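Local coordinates for hypothetical protein PurS (Thermus thermophilus, PDB 2DGB) that is of unknown function but belongs to the PurS family, a small alpha-beta protein with two helices and a three-stranded antiparallel sheet, at residues 22-25 with 26-30. Residues are numbered along the deposited sequence; the frame is centred on the assembly and turned at random.
Sequences RAVE and GVLKD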
loop_
_atom_site.group_PDB
_atom_site.type_symbol
_atom_site.label_atom_id
_atom_site.label_comp_id
_atom_site.label_asym_id
_atom_site.label_seq_id
_atom_site.Cartn_x
_atom_site.Cartn_y
_atom_site.Cartn_z
ATOM N N ARG A 22 -6.391 -13.762 -5.036
ATOM C CA ARG A 22 -7.012 -15.072 -4.924
ATOM C C ARG A 22 -5.951 -16.135 -4.671
ATOM O O ARG A 22 -6.165 -17.052 -3.878
ATOM C CB ARG A 22 -7.815 -15.377 -6.190
ATOM C CG ARG A 22 -9.113 -14.579 -6.258
ATOM C CD ARG A 22 -9.659 -14.463 -7.669
ATOM N NE ARG A 22 -10.954 -13.782 -7.692
ATOM C CZ ARG A 22 -12.132 -14.397 -7.617
ATOM N NH1 ARG A 22 -13.253 -13.684 -7.639
ATOM N NH2 ARG A 22 -12.194 -15.723 -7.542
ATOM N N ALA A 23 -4.803 -16.003 -5.331
ATOM C CA ALA A 23 -3.712 -16.957 -5.147
ATOM C C ALA A 23 -3.205 -16.901 -3.701
ATOM O O ALA A 23 -2.895 -17.935 -3.105
ATOM C CB ALA A 23 -2.566 -16.649 -6.119
ATOM N N VAL A 24 -3.131 -15.695 -3.138
ATOM C CA VAL A 24 -2.658 -15.532 -1.762
ATOM C C VAL A 24 -3.629 -16.160 -0.753
ATOM O O VAL A 24 -3.206 -16.801 0.211
ATOM C CB VAL A 24 -2.451 -14.034 -1.407
ATOM C CG1 VAL A 24 -2.087 -13.887 0.060
ATOM C CG2 VAL A 24 -1.334 -13.435 -2.275
ATOM N N GLU A 25 -4.929 -15.972 -0.970
ATOM C CA GLU A 25 -5.921 -16.541 -0.062
ATOM C C GLU A 25 -5.681 -18.041 -0.000
ATOM O O GLU A 25 -5.650 -18.637 1.078
ATOM C CB GLU A 25 -7.342 -16.284 -0.579
ATOM C CG GLU A 25 -7.646 -14.829 -0.880
ATOM C CD GLU A 25 -8.972 -14.646 -1.598
ATOM O OE1 GLU A 25 -9.435 -15.603 -2.254
ATOM O OE2 GLU A 25 -9.541 -13.540 -1.525
ATOM N N GLY A 26 -5.510 -18.640 -1.174
ATOM C CA GLY A 26 -5.286 -20.067 -1.254
ATOM C C GLY A 26 -4.068 -20.515 -0.478
ATOM O O GLY A 26 -4.145 -21.464 0.300
ATOM N N VAL A 27 -2.943 -19.839 -0.680
ATOM C CA VAL A 27 -1.717 -20.205 0.017
ATOM C C VAL A 27 -1.814 -19.976 1.522
ATOM O O VAL A 27 -1.305 -20.777 2.306
ATOM C CB VAL A 27 -0.508 -19.441 -0.553
ATOM C CG1 VAL A 27 0.696 -19.618 0.353
ATOM C CG2 VAL A 27 -0.197 -19.962 -1.950
ATOM N N LEU A 28 -2.452 -18.883 1.931
ATOM C CA LEU A 28 -2.608 -18.628 3.359
ATOM C C LEU A 28 -3.400 -19.799 3.935
ATOM O O LEU A 28 -3.096 -20.298 5.014
ATOM C CB LEU A 28 -3.358 -17.313 3.596
ATOM C CG LEU A 28 -2.549 -16.035 3.363
ATOM C CD1 LEU A 28 -3.461 -14.819 3.399
ATOM C CD2 LEU A 28 -1.467 -15.926 4.428
ATOM N N LYS A 29 -4.413 -20.240 3.196
ATOM C CA LYS A 29 -5.235 -21.365 3.622
ATOM C C LYS A 29 -4.344 -22.598 3.759
ATOM O O LYS A 29 -4.381 -23.284 4.779
ATOM C CB LYS A 29 -6.340 -21.635 2.598
ATOM C CG LYS A 29 -7.200 -22.859 2.907
ATOM C CD LYS A 29 -8.257 -23.063 1.828
ATOM C CE LYS A 29 -9.138 -24.272 2.118
ATOM N NZ LYS A 29 -9.960 -24.090 3.345
ATOM N N ASP A 30 -3.540 -22.866 2.731
ATOM C CA ASP A 30 -2.638 -24.013 2.747
ATOM C C ASP A 30 -1.665 -23.939 3.917
ATOM O O ASP A 30 -1.263 -24.964 4.458
ATOM C CB ASP A 30 -1.815 -24.103 1.453
ATOM C CG ASP A 30 -2.660 -24.399 0.229
ATOM O OD1 ASP A 30 -3.728 -25.029 0.366
ATOM O OD2 ASP A 30 -2.242 -24.011 -0.880
#
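With CG1 anti to its backbone nitrogen (chi1 175°), Val24 presents that methyl, rather than CG2, to Leu28 one helical turn on. In Leu28, chi1 of -75° sets CG beside the backbone N, and chi2 of 170° carries CD1 on to Val24 CG1. The two side chains run side by side in the same direction, with Val24 CG1 3.7 Å from Leu28 CD1. Both also touch Val38 of strand 37-49, and Leu28 reaches Val35 in the loop before it; Leu28 is buried there, so an apolar chain fits, while Val24 beside it stays partly exposed. The backbone beneath is regular alpha-helix: Leu28 N donates to Val24 O at 2.8 Å, and Lys29 N to Glu25 O at 2.9 Å. Leu28 CG also comes within 3.3 Å of Val24 O, a close carbon-to-oxygen approach that follows from its chi1. Glu25 turns separately to the strand with its extended chain, and OE2 accepts a hydrogen bond from Val38 N. Val27 sits at an exposed position, its CG2 3.6 Å from Ala23 O, while the long chain of Lys29, likewise exposed, leads its amine away from the preceding turn. Backbone bonds thus set the spacing of the turns, the aliphatic pair gives the helix an apolar face against strand 37-49, and the Glu25 carboxylate adds a directional polar tie to the same strand.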